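Local coordinates for ethanolamine utilization protein EutJ (Carboxydothermus hydrogenoformans Z-2901, PDB 3H1Q) that binds ATP in the cleft between the two lobes of an actin-like ATPase fold and probably serves in ethanolamine utilization, at residues I21-L25 and I50-G54; G36-L42 and A55-V61; A131-L136 and V263-I268; L174-L178 and A189-K193. All blocks are in the same frame, centred on the assembly; numbering follows the deposited sequence.

Contact 1: residues I21-L25 and I50-G54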
loop_
_atom_site.group_PDB
_atom_site.type_symbol
_atom_site.label_atom_id
_atom_site.label_comp_id
_atom_site.label_asym_id
_atom_site.label_seq_id
_atom_site.Cartn_x
_atom_site.Cartn_y
_atom_site.Cartn_z
ATOM N N ILE A 21 -1.685 13.163 14.825
ATOM C CA ILE A 21 -1.367 13.052 16.235
ATOM C C ILE A 21 -0.607 11.768 16.379
ATOM O O ILE A 21 -0.535 10.994 15.423
ATOM C CB ILE A 21 -2.624 13.023 17.170
ATOM C CG1 ILE A 21 -3.286 11.622 17.151
ATOM C CG2 ILE A 21 -3.546 14.255 16.936
ATOM C CD1 ILE A 21 -4.818 11.556 17.204
ATOM N N VAL A 22 -0.058 11.544 17.568
ATOM C CA VAL A 22 0.684 10.327 17.898
ATOM C C VAL A 22 0.072 9.497 19.042
ATOM O O VAL A 22 -0.770 9.984 19.801
ATOM C CB VAL A 22 2.117 10.654 18.298
ATOM C CG1 VAL A 22 2.831 11.290 17.138
ATOM C CG2 VAL A 22 2.122 11.558 19.480
ATOM N N ASN A 23 0.535 8.256 19.154
ATOM C CA ASN A 23 0.096 7.316 20.151
ATOM C C ASN A 23 1.234 7.198 21.128
ATOM O O ASN A 23 2.178 6.492 20.863
ATOM C CB ASN A 23 -0.186 5.957 19.480
ATOM C CG ASN A 23 -0.748 4.886 20.434
ATOM O OD1 ASN A 23 -0.869 5.080 21.640
ATOM N ND2 ASN A 23 -1.083 3.738 19.867
ATOM N N PRO A 24 1.117 7.852 22.283
ATOM C CA PRO A 24 2.226 8.006 23.208
ATOM C C PRO A 24 2.698 6.702 23.849
ATOM O O PRO A 24 2.718 6.563 25.051
ATOM C CB PRO A 24 1.679 8.989 24.247
ATOM C CG PRO A 24 0.254 8.760 24.244
ATOM C CD PRO A 24 -0.147 8.332 22.867
ATOM N N LEU A 25 3.118 5.759 23.034
ATOM C CA LEU A 25 3.752 4.550 23.554
ATOM C C LEU A 25 5.265 4.767 23.786
ATOM O O LEU A 25 5.927 5.520 23.051
ATOM C CB LEU A 25 3.461 3.356 22.639
ATOM C CG LEU A 25 1.947 3.135 22.528
ATOM C CD1 LEU A 25 1.499 2.296 21.334
ATOM C CD2 LEU A 25 1.472 2.511 23.803
ATOM N N ILE A 50 2.119 -1.961 17.336
ATOM C CA ILE A 50 1.037 -1.018 17.467
ATOM C C ILE A 50 1.506 0.343 16.943
ATOM O O ILE A 50 2.575 0.802 17.338
ATOM C CB ILE A 50 0.548 -0.885 18.882
ATOM C CG1 ILE A 50 0.081 -2.231 19.398
ATOM C CG2 ILE A 50 -0.627 0.069 18.907
ATOM C CD1 ILE A 50 -0.601 -2.117 20.746
ATOM N N PRO A 51 0.717 0.963 16.040
ATOM C CA PRO A 51 0.969 2.271 15.452
ATOM C C PRO A 51 1.183 3.359 16.477
ATOM O O PRO A 51 0.422 3.476 17.416
ATOM C CB PRO A 51 -0.303 2.551 14.655
ATOM C CG PRO A 51 -0.794 1.232 14.296
ATOM C CD PRO A 51 -0.478 0.342 15.455
ATOM N N VAL A 52 2.258 4.122 16.272
ATOM C CA VAL A 52 2.675 5.259 17.111
ATOM C C VAL A 52 2.553 6.586 16.341
ATOM O O VAL A 52 2.142 7.596 16.909
ATOM C CB VAL A 52 4.108 5.081 17.588
ATOM C CG1 VAL A 52 4.606 6.346 18.203
ATOM C CG2 VAL A 52 4.167 3.969 18.585
ATOM N N ALA A 53 2.873 6.567 15.046
ATOM C CA ALA A 53 2.868 7.773 14.214
ATOM C C ALA A 53 2.875 7.429 12.746
ATOM O O ALA A 53 3.314 6.333 12.373
ATOM C CB ALA A 53 4.111 8.622 14.527
ATOM N N GLY A 54 2.440 8.377 11.914
ATOM C CA GLY A 54 2.565 8.223 10.477
ATOM C C GLY A 54 2.263 9.454 9.656
ATOM O O GLY A 54 1.523 10.335 10.082
HETATM O O HOH W 1 1.392 10.550 13.346
#
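Leu25 lies over the start of strand 51-58, its CD1 3.9 Å from CG2 of Ile50 and its CB 4.2 Å from CG2 of Val52. Toward the other end of 21-25, CG1 of Val22 rests on CB of Ala53 at 3.9 Å. Between these apolar contacts Asn23 supplies the polar pairing: its backbone N donates to Val52 O (2.8 Å, 162°), and its side chain, with chi1 near 180°, brings ND2 to Pro51 O (2.9 Å, 143°). The loop thus runs beside an outermost strand of the five-stranded actin-like sheet without forming a strand of its own. A classic beta bulge occurs here, Val52 and Ala53 both facing Val44; the psi of -38° at Val52 records it. Pro24 centres an inverse gamma turn, closed by a very short bond from Leu25 N to Asn23 O (2.5 Å), that swings Leu25 back toward the strand. Beyond Ala53 a water accepts from Gly54 N at 2.8 Å and lies 2.9 Å from Ile21 O, bridging the two.

Contact 2: residues G36-L42 and A55-V61. With ATP (adenosine-5'-triphosphate), chain C.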
loop_
_atom_site.group_PDB
_atom_site.type_symbol
_atom_site.label_atom_id
_atom_site.label_comp_id
_atom_site.label_asym_id
_atom_site.label_seq_id
_atom_site.Cartn_x
_atom_site.Cartn_y
_atom_site.Cartn_z
ATOM N N GLY A 36 6.406 4.408 -3.397
ATOM C CA GLY A 36 5.240 4.035 -4.179
ATOM C C GLY A 36 4.895 4.913 -5.356
ATOM O O GLY A 36 5.381 6.063 -5.515
ATOM N N THR A 37 4.038 4.343 -6.181
ATOM C CA THR A 37 3.561 4.953 -7.388
ATOM C C THR A 37 2.708 6.180 -7.151
ATOM O O THR A 37 2.722 7.118 -7.953
ATOM C CB THR A 37 2.657 3.969 -8.051
ATOM O OG1 THR A 37 3.280 2.684 -7.968
ATOM C CG2 THR A 37 2.396 4.369 -9.472
ATOM N N ALA A 38 1.911 6.172 -6.089
ATOM C CA ALA A 38 0.966 7.249 -5.962
ATOM C C ALA A 38 1.186 7.972 -4.689
ATOM O O ALA A 38 0.722 9.105 -4.563
ATOM C CB ALA A 38 -0.425 6.758 -6.066
ATOM N N ASP A 39 1.917 7.340 -3.763
ATOM C CA ASP A 39 2.170 7.933 -2.433
ATOM C C ASP A 39 3.415 7.408 -1.707
ATOM O O ASP A 39 3.902 6.298 -1.972
ATOM C CB ASP A 39 0.948 7.734 -1.523
ATOM C CG ASP A 39 0.471 6.286 -1.493
ATOM O OD1 ASP A 39 1.157 5.375 -0.904
ATOM O OD2 ASP A 39 -0.609 6.066 -2.106
ATOM N N ILE A 40 3.916 8.212 -0.773
ATOM C CA ILE A 40 4.975 7.794 0.112
ATOM C C ILE A 40 4.391 7.863 1.509
ATOM O O ILE A 40 3.662 8.820 1.869
ATOM C CB ILE A 40 6.202 8.721 -0.009
ATOM C CG1 ILE A 40 6.848 8.558 -1.379
ATOM C CG2 ILE A 40 7.245 8.446 1.111
ATOM C CD1 ILE A 40 7.979 9.526 -1.643
ATOM N N VAL A 41 4.683 6.827 2.285
ATOM C CA VAL A 41 4.135 6.696 3.601
ATOM C C VAL A 41 5.295 6.379 4.527
ATOM O O VAL A 41 6.170 5.541 4.206
ATOM C CB VAL A 41 3.048 5.568 3.689
ATOM C CG1 VAL A 41 2.545 5.373 5.160
ATOM C CG2 VAL A 41 1.884 5.867 2.744
ATOM N N LEU A 42 5.293 7.044 5.681
ATOM C CA LEU A 42 6.227 6.749 6.730
ATOM C C LEU A 42 5.376 6.360 7.919
ATOM O O LEU A 42 4.397 7.053 8.217
ATOM C CB LEU A 42 7.036 7.999 7.054
ATOM C CG LEU A 42 7.695 8.013 8.429
ATOM C CD1 LEU A 42 9.059 7.379 8.331
ATOM C CD2 LEU A 42 7.806 9.420 8.892
ATOM N N ALA A 55 2.839 9.515 8.455
ATOM C CA ALA A 55 2.569 10.608 7.524
ATOM C C ALA A 55 2.543 10.052 6.125
ATOM O O ALA A 55 3.116 8.968 5.868
ATOM C CB ALA A 55 3.633 11.684 7.638
ATOM N N LEU A 56 1.899 10.796 5.226
ATOM C CA LEU A 56 1.746 10.379 3.844
ATOM C C LEU A 56 1.818 11.552 2.858
ATOM O O LEU A 56 1.111 12.561 3.013
ATOM C CB LEU A 56 0.403 9.661 3.681
ATOM C CG LEU A 56 -0.046 9.202 2.292
ATOM C CD1 LEU A 56 -1.052 8.151 2.522
ATOM C CD2 LEU A 56 -0.668 10.306 1.482
ATOM N N LYS A 57 2.629 11.419 1.814
ATOM C CA LYS A 57 2.553 12.406 0.722
ATOM C C LYS A 57 2.147 11.737 -0.591
ATOM O O LYS A 57 2.616 10.651 -0.946
ATOM C CB LYS A 57 3.878 13.215 0.565
ATOM C CG LYS A 57 3.793 14.537 -0.282
ATOM C CD LYS A 57 3.209 15.706 0.543
ATOM C CE LYS A 57 2.996 16.986 -0.265
ATOM N NZ LYS A 57 4.285 17.703 -0.547
ATOM N N TRP A 58 1.256 12.394 -1.304
ATOM C CA TRP A 58 0.891 11.922 -2.621
ATOM C C TRP A 58 2.027 12.259 -3.560
ATOM O O TRP A 58 2.352 13.435 -3.721
ATOM C CB TRP A 58 -0.379 12.618 -3.080
ATOM C CG TRP A 58 -1.556 12.206 -2.265
ATOM C CD1 TRP A 58 -2.303 12.991 -1.432
ATOM C CD2 TRP A 58 -2.115 10.891 -2.190
ATOM N NE1 TRP A 58 -3.301 12.248 -0.853
ATOM C CE2 TRP A 58 -3.213 10.957 -1.304
ATOM C CE3 TRP A 58 -1.805 9.668 -2.803
ATOM C CZ2 TRP A 58 -4.003 9.846 -1.007
ATOM C CZ3 TRP A 58 -2.592 8.560 -2.512
ATOM C CH2 TRP A 58 -3.678 8.658 -1.613
ATOM N N ALA A 59 2.619 11.229 -4.176
ATOM C CA ALA A 59 3.842 11.385 -4.944
ATOM C C ALA A 59 4.206 10.223 -5.858
ATOM O O ALA A 59 4.400 9.082 -5.423
ATOM C CB ALA A 59 5.005 11.663 -4.012
ATOM N N SER A 60 4.406 10.585 -7.119
ATOM C CA SER A 60 4.838 9.699 -8.194
ATOM C C SER A 60 6.351 9.640 -8.331
ATOM O O SER A 60 6.896 10.123 -9.312
ATOM C CB SER A 60 4.276 10.268 -9.487
ATOM O OG SER A 60 4.296 11.692 -9.392
ATOM N N VAL A 61 7.042 9.045 -7.372
ATOM C CA VAL A 61 8.496 8.914 -7.488
ATOM C C VAL A 61 8.854 7.523 -7.905
ATOM O O VAL A 61 10.030 7.170 -8.024
ATOM C CB VAL A 61 9.215 9.210 -6.192
ATOM C CG1 VAL A 61 8.830 10.586 -5.707
ATOM C CG2 VAL A 61 8.948 8.138 -5.177
HETATM P PG ATP C . 1.961 0.675 -3.095
HETATM O O1G ATP C . 1.588 1.484 -1.861
HETATM O O2G ATP C . 0.897 -0.295 -3.531
HETATM O O3G ATP C . 3.295 -0.049 -2.968
HETATM P PB ATP C . 1.240 3.115 -4.255
HETATM O O1B ATP C . 1.304 3.898 -5.521
HETATM O O2B ATP C . 1.615 3.859 -3.002
HETATM O O3B ATP C . 2.017 1.713 -4.334
HETATM P PA ATP C . -1.373 2.596 -2.968
HETATM O O1A ATP C . -0.984 3.570 -1.896
HETATM O O2A ATP C . -1.558 1.149 -2.589
HETATM O O3A ATP C . -0.282 2.569 -4.168
HETATM O "O5'" ATP C . -2.640 3.161 -3.772
HETATM C "C5'" ATP C . -2.692 4.403 -4.452
HETATM C "C4'" ATP C . -3.998 4.342 -5.216
HETATM O "O4'" ATP C . -5.072 4.150 -4.289
HETATM C "C3'" ATP C . -4.287 5.642 -5.927
HETATM O "O3'" ATP C . -4.716 5.403 -7.272
HETATM C "C2'" ATP C . -5.465 6.232 -5.199
HETATM O "O2'" ATP C . -6.323 6.941 -6.085
HETATM C "C1'" ATP C . -6.155 5.031 -4.575
HETATM N N9 ATP C . -6.996 5.598 -3.466
HETATM C C8 ATP C . -6.589 6.234 -2.345
HETATM N N7 ATP C . -7.642 6.691 -1.612
HETATM C C5 ATP C . -8.770 6.366 -2.267
HETATM C C6 ATP C . -10.236 6.530 -2.062
HETATM N N6 ATP C . -10.738 7.152 -0.970
HETATM N N1 ATP C . -11.073 6.029 -3.008
HETATM C C2 ATP C . -10.635 5.398 -4.112
HETATM N N3 ATP C . -9.323 5.202 -4.358
HETATM C C4 ATP C . -8.347 5.655 -3.494
#
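Ile40 CD1 packs on Val61 CG2 (3.9 Å) and Ala59 CB (4.4 Å), while on the opposite face of the sheet Val41 CG2 meets Leu56 CD1 at 3.7 Å. The backbones form an antiparallel hairpin (169°, axes 4.6 Å apart): Ile40 and Lys57 are one hydrogen-bonded pair, with both N-to-O distances 2.8 Å, and Leu42 and Ala55 another, both 2.9 Å. Ala59 N to Ala38 O (2.9 Å) extends the pairing to the ATP end. There Trp58 turns its ring edge to Ala38 O (3.1 Å from CE3), and its CH2 lies 3.9 Å from ATP C8. Gly36-Thr37-Ala38 belongs to the phosphate-1 loop of actin-like ATPases: a CB on Gly36 would clash with ATP O2B, and Ala38 N gives ATP O1B a very short bond (2.4 Å, the oxygen less surely placed). Helix 70-87 covers the Ile40 and Leu42 face through Ile76, Leu80 and Val84, and Glu79 salt-bridges Lys57; Leu261 covers the Asp39, Leu56 and Trp58 face, and strand 30-34 continues the sheet beside strand 39-45.

Contact 3: residues A131-L136 and V263-I268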
loop_
_atom_site.group_PDB
_atom_site.type_symbol
_atom_site.label_atom_id
_atom_site.label_comp_id
_atom_site.label_asym_id
_atom_site.label_seq_id
_atom_site.Cartn_x
_atom_site.Cartn_y
_atom_site.Cartn_z
ATOM N N ALA A 131 5.749 -8.021 3.208
ATOM C CA ALA A 131 5.242 -7.026 4.140
ATOM C C ALA A 131 3.741 -7.182 4.279
ATOM O O ALA A 131 3.238 -7.615 5.331
ATOM C CB ALA A 131 5.600 -5.607 3.652
ATOM N N ALA A 132 3.049 -6.787 3.207
ATOM C CA ALA A 132 1.644 -7.048 2.997
ATOM C C ALA A 132 1.195 -8.240 3.834
ATOM O O ALA A 132 0.301 -8.113 4.684
ATOM C CB ALA A 132 1.411 -7.314 1.536
ATOM N N ALA A 133 1.857 -9.380 3.616
ATOM C CA ALA A 133 1.536 -10.640 4.292
ATOM C C ALA A 133 1.544 -10.502 5.806
ATOM O O ALA A 133 0.533 -10.758 6.456
ATOM C CB ALA A 133 2.509 -11.732 3.860
ATOM N N ARG A 134 2.687 -10.069 6.338
ATOM C CA ARG A 134 2.942 -9.999 7.778
ATOM C C ARG A 134 1.879 -9.195 8.470
ATOM O O ARG A 134 1.395 -9.605 9.529
ATOM C CB ARG A 134 4.309 -9.380 8.079
ATOM C CG ARG A 134 4.674 -9.484 9.540
ATOM C CD ARG A 134 6.053 -8.930 9.799
ATOM N NE ARG A 134 6.473 -9.081 11.199
ATOM C CZ ARG A 134 7.675 -8.728 11.666
ATOM N NH1 ARG A 134 8.591 -8.198 10.862
ATOM N NH2 ARG A 134 7.968 -8.902 12.948
ATOM N N ALA A 135 1.528 -8.058 7.855
ATOM C CA ALA A 135 0.458 -7.168 8.341
ATOM C C ALA A 135 -0.897 -7.882 8.461
ATOM O O ALA A 135 -1.509 -7.848 9.511
ATOM C CB ALA A 135 0.352 -5.912 7.478
ATOM N N LEU A 136 -1.351 -8.547 7.405
ATOM C CA LEU A 136 -2.512 -9.419 7.518
ATOM C C LEU A 136 -2.255 -10.526 8.534
ATOM O O LEU A 136 -3.185 -11.041 9.141
ATOM C CB LEU A 136 -2.846 -10.054 6.193
ATOM C CG LEU A 136 -2.882 -9.152 4.966
ATOM C CD1 LEU A 136 -2.737 -9.976 3.707
ATOM C CD2 LEU A 136 -4.139 -8.314 4.898
ATOM N N VAL A 263 -2.025 -1.240 4.416
ATOM C CA VAL A 263 -1.622 -2.562 4.915
ATOM C C VAL A 263 -0.122 -2.790 4.747
ATOM O O VAL A 263 0.530 -3.181 5.713
ATOM C CB VAL A 263 -2.490 -3.761 4.377
ATOM C CG1 VAL A 263 -2.031 -5.088 4.984
ATOM C CG2 VAL A 263 -3.964 -3.508 4.668
ATOM N N THR A 264 0.414 -2.513 3.552
ATOM C CA THR A 264 1.830 -2.761 3.287
ATOM C C THR A 264 2.674 -1.837 4.141
ATOM O O THR A 264 3.557 -2.316 4.859
ATOM C CB THR A 264 2.226 -2.611 1.779
ATOM O OG1 THR A 264 1.345 -3.398 0.965
ATOM C CG2 THR A 264 3.670 -3.089 1.538
ATOM N N PRO A 265 2.404 -0.514 4.075
ATOM C CA PRO A 265 3.161 0.402 4.919
ATOM C C PRO A 265 3.294 -0.103 6.373
ATOM O O PRO A 265 4.421 -0.190 6.893
ATOM C CB PRO A 265 2.354 1.681 4.829
ATOM C CG PRO A 265 1.742 1.628 3.466
ATOM C CD PRO A 265 1.434 0.201 3.222
ATOM N N LEU A 266 2.184 -0.496 7.000
ATOM C CA LEU A 266 2.237 -0.984 8.361
ATOM C C LEU A 266 3.099 -2.210 8.416
ATOM O O LEU A 266 3.777 -2.444 9.415
ATOM C CB LEU A 266 0.850 -1.323 8.894
ATOM C CG LEU A 266 0.806 -2.142 10.203
ATOM C CD1 LEU A 266 1.261 -1.351 11.427
ATOM C CD2 LEU A 266 -0.596 -2.693 10.433
ATOM N N GLY A 267 3.057 -3.011 7.360
ATOM C CA GLY A 267 3.849 -4.251 7.320
ATOM C C GLY A 267 5.356 -3.996 7.296
ATOM O O GLY A 267 6.109 -4.638 8.020
ATOM N N ILE A 268 5.788 -3.047 6.467
ATOM C CA ILE A 268 7.186 -2.663 6.408
ATOM C C ILE A 268 7.666 -2.238 7.791
ATOM O O ILE A 268 8.631 -2.810 8.338
ATOM C CB ILE A 268 7.415 -1.538 5.408
ATOM C CG1 ILE A 268 7.090 -2.010 3.997
ATOM C CG2 ILE A 268 8.852 -1.147 5.410
ATOM C CD1 ILE A 268 6.865 -0.899 3.039
#
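Ala135, Val263 and Ala131 lose the most surface (60, 58 and 56 Å²) where two helices cross almost at right angles, 89° between directions, with axes just 7.2 Å apart. In actin-like ATPases two such helices cross at the floor of the nucleotide cleft, where the lobes are joined; helix 128-136, running between a strand of the five-stranded sheet and the first strand of the four-stranded one, and helix 263-269 are consistent with that arrangement. The close approach follows from small residues. Ala135 CB sits 3.3 Å from Val263 O, 3.5 Å from Val263 CG1 and 3.9 Å from Gly267 CA. Val263, with chi1 near 180°, also reaches Leu136, CG1 to CD2 at 3.9 Å, so it is gripped from two successive residues of the other helix. One turn before Ala135, Ala131 CB contacts Thr264 CG2 (3.8 Å) and Ile268 CG1 (3.9 Å). No hydrogen bond links the segments; the hydroxyl of Thr264 is hydrogen-bonded instead to Asp145, and Pro265, on the far side, packs on Val41 and Val43. At the crossing itself lies Gly267, whose CA is 4.0 Å from Ala131 O, and a CB modelled there would stand 2.7 Å from that same oxygen.

Contact 4: residues L174-L178 and A189-K193. With ATP (adenosine-5'-triphosphate), chain C.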
loop_
_atom_site.group_PDB
_atom_site.type_symbol
_atom_site.label_atom_id
_atom_site.label_comp_id
_atom_site.label_asym_id
_atom_site.label_seq_id
_atom_site.Cartn_x
_atom_site.Cartn_y
_atom_site.Cartn_z
ATOM N N LEU A 174 -7.973 3.219 -13.619
ATOM C CA LEU A 174 -9.282 3.605 -13.107
ATOM C C LEU A 174 -9.512 5.109 -13.247
ATOM O O LEU A 174 -10.468 5.532 -13.906
ATOM C CB LEU A 174 -9.475 3.232 -11.634
ATOM C CG LEU A 174 -9.243 1.860 -11.012
ATOM C CD1 LEU A 174 -9.532 1.974 -9.545
ATOM C CD2 LEU A 174 -10.130 0.831 -11.594
ATOM N N SER A 175 -8.653 5.915 -12.625
ATOM C CA SER A 175 -8.849 7.377 -12.631
ATOM C C SER A 175 -8.810 7.929 -14.053
ATOM O O SER A 175 -9.569 8.848 -14.386
ATOM C CB SER A 175 -7.801 8.079 -11.769
ATOM O OG SER A 175 -7.596 7.372 -10.555
ATOM N N LEU A 176 -7.918 7.351 -14.862
ATOM C CA LEU A 176 -7.802 7.637 -16.268
ATOM C C LEU A 176 -9.051 7.171 -17.024
ATOM O O LEU A 176 -9.663 7.969 -17.754
ATOM C CB LEU A 176 -6.545 6.961 -16.849
ATOM C CG LEU A 176 -5.183 7.664 -16.667
ATOM C CD1 LEU A 176 -3.989 6.793 -17.072
ATOM C CD2 LEU A 176 -5.151 8.976 -17.419
ATOM N N VAL A 177 -9.429 5.893 -16.852
ATOM C CA VAL A 177 -10.624 5.332 -17.486
ATOM C C VAL A 177 -11.828 6.192 -17.117
ATOM O O VAL A 177 -12.729 6.383 -17.915
ATOM C CB VAL A 177 -10.831 3.875 -17.097
ATOM N N LEU A 178 -11.816 6.754 -15.919
ATOM C CA LEU A 178 -12.828 7.715 -15.527
ATOM C C LEU A 178 -12.638 9.069 -16.206
ATOM O O LEU A 178 -13.596 9.657 -16.699
ATOM C CB LEU A 178 -12.817 7.893 -14.017
ATOM C CG LEU A 178 -13.843 8.916 -13.546
ATOM C CD1 LEU A 178 -15.231 8.293 -13.521
ATOM C CD2 LEU A 178 -13.448 9.451 -12.179
ATOM N N ALA A 189 -10.501 14.338 -12.107
ATOM C CA ALA A 189 -11.021 12.993 -11.917
ATOM C C ALA A 189 -10.520 12.329 -10.652
ATOM O O ALA A 189 -11.287 11.655 -9.987
ATOM C CB ALA A 189 -10.729 12.119 -13.125
ATOM N N GLU A 190 -9.243 12.499 -10.323
ATOM C CA GLU A 190 -8.678 11.895 -9.103
ATOM C C GLU A 190 -9.367 12.433 -7.840
ATOM O O GLU A 190 -9.717 11.665 -6.939
ATOM C CB GLU A 190 -7.155 12.100 -9.035
ATOM C CG GLU A 190 -6.444 11.374 -7.889
ATOM C CD GLU A 190 -6.292 9.878 -8.114
ATOM O OE1 GLU A 190 -6.723 9.379 -9.162
ATOM O OE2 GLU A 190 -5.745 9.185 -7.232
ATOM N N THR A 191 -9.568 13.751 -7.789
ATOM C CA THR A 191 -10.346 14.362 -6.722
ATOM C C THR A 191 -11.712 13.664 -6.607
ATOM O O THR A 191 -12.070 13.246 -5.515
ATOM C CB THR A 191 -10.493 15.857 -6.930
ATOM N N ILE A 192 -12.436 13.479 -7.721
ATOM C CA ILE A 192 -13.698 12.690 -7.723
ATOM C C ILE A 192 -13.496 11.267 -7.204
ATOM O O ILE A 192 -13.996 10.916 -6.142
ATOM C CB ILE A 192 -14.423 12.596 -9.129
ATOM C CG1 ILE A 192 -14.654 13.966 -9.799
ATOM C CG2 ILE A 192 -15.735 11.836 -9.006
ATOM C CD1 ILE A 192 -15.257 15.046 -8.903
ATOM N N LYS A 193 -12.769 10.444 -7.941
ATOM C CA LYS A 193 -12.557 9.075 -7.522
ATOM C C LYS A 193 -12.365 8.951 -6.023
ATOM O O LYS A 193 -12.788 7.976 -5.417
ATOM C CB LYS A 193 -11.344 8.501 -8.226
ATOM C CG LYS A 193 -11.037 7.061 -7.906
ATOM C CD LYS A 193 -9.863 6.617 -8.744
ATOM C CE LYS A 193 -9.262 5.318 -8.263
ATOM N NZ LYS A 193 -7.882 5.524 -7.731
HETATM P PG ATP C . 1.961 0.675 -3.095
HETATM O O1G ATP C . 1.588 1.484 -1.861
HETATM O O2G ATP C . 0.897 -0.295 -3.531
HETATM O O3G ATP C . 3.295 -0.049 -2.968
HETATM P PB ATP C . 1.240 3.115 -4.255
HETATM O O1B ATP C . 1.304 3.898 -5.521
HETATM O O2B ATP C . 1.615 3.859 -3.002
HETATM O O3B ATP C . 2.017 1.713 -4.334
HETATM P PA ATP C . -1.373 2.596 -2.968
HETATM O O1A ATP C . -0.984 3.570 -1.896
HETATM O O2A ATP C . -1.558 1.149 -2.589
HETATM O O3A ATP C . -0.282 2.569 -4.168
HETATM O "O5'" ATP C . -2.640 3.161 -3.772
HETATM C "C5'" ATP C . -2.692 4.403 -4.452
HETATM C "C4'" ATP C . -3.998 4.342 -5.216
HETATM O "O4'" ATP C . -5.072 4.150 -4.289
HETATM C "C3'" ATP C . -4.287 5.642 -5.927
HETATM O "O3'" ATP C . -4.716 5.403 -7.272
HETATM C "C2'" ATP C . -5.465 6.232 -5.199
HETATM O "O2'" ATP C . -6.323 6.941 -6.085
HETATM C "C1'" ATP C . -6.155 5.031 -4.575
HETATM N N9 ATP C . -6.996 5.598 -3.466
HETATM C C8 ATP C . -6.589 6.234 -2.345
HETATM N N7 ATP C . -7.642 6.691 -1.612
HETATM C C5 ATP C . -8.770 6.366 -2.267
HETATM C C6 ATP C . -10.236 6.530 -2.062
HETATM N N6 ATP C . -10.738 7.152 -0.970
HETATM N N1 ATP C . -11.073 6.029 -3.008
HETATM C C2 ATP C . -10.635 5.398 -4.112
HETATM N N3 ATP C . -9.323 5.202 -4.358
HETATM C C4 ATP C . -8.347 5.655 -3.494
#
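Two consecutive helices of the lobe built on the four-stranded sheet meet here with axes 9.2 Å apart and directions 114° apart, and the side-chain torsions show how Lys193 and Glu190 reach ATP. Lys193 is stretched through three trans torsions (chi1 to chi3 between 166° and 180° in size), which carries NZ to within 2.7 Å of ATP O2', to which it donates a hydrogen bond; chi4, at -113°, lies between wells. Glu190 begins sideways to the partner helix, but chi1 t and chi2 p fold its carboxylate back, with chi3 near 0°, so that its two oxygens serve different partners: OE2 accepts from ATP O2' at 2.6 Å, and OE1 lies 2.6 Å from Ser175 OG. The proton of that serine is not settled between OE1 and Gly171 O. Ser175, with chi1 m, also brings OG to 3.0 Å from Lys193 CD, while Leu174 (m, t) lays CD1 against Lys193 CE at 3.6 Å; the aliphatic shaft of the lysine is thus lined by Leu174 and Ser175. Farther from the nucleotide, Leu178 (t, p) puts CD2 3.9 Å from Ala189 CB and 4.5 Å from Ile192 CB, whereas the end of Ile192 (m, m) leads away. Behind the pair, helix 199-220 packs Val206 and Val209 on Leu174 and Val205 on Leu178, while Phe186, from the helix of Ala189, touches Ser175.

Overall arrangement
Contacts 2 and 4 both touch ATP, one at the phosphates and adenine C8, the other at the ribose O2'; their centres lie 18 Å apart and their nearest atoms about 6 Å, so the nucleotide bridges them. Contact 3 joins the sheet of contact 2 through Val41 CG1 and Pro265 CB (3.7 Å), and the side chain of Thr264 is about 5 Å from ATP. In sequence, contact 4 falls between the two segments of contact 3, although their centres are 26 Å apart. Contact 1 shares strand 51-58 with contact 2, 19 Å away between centres, and their segments alternate along the chain; at 32 Å from contact 4, centre to centre, it lies away from the ATP site.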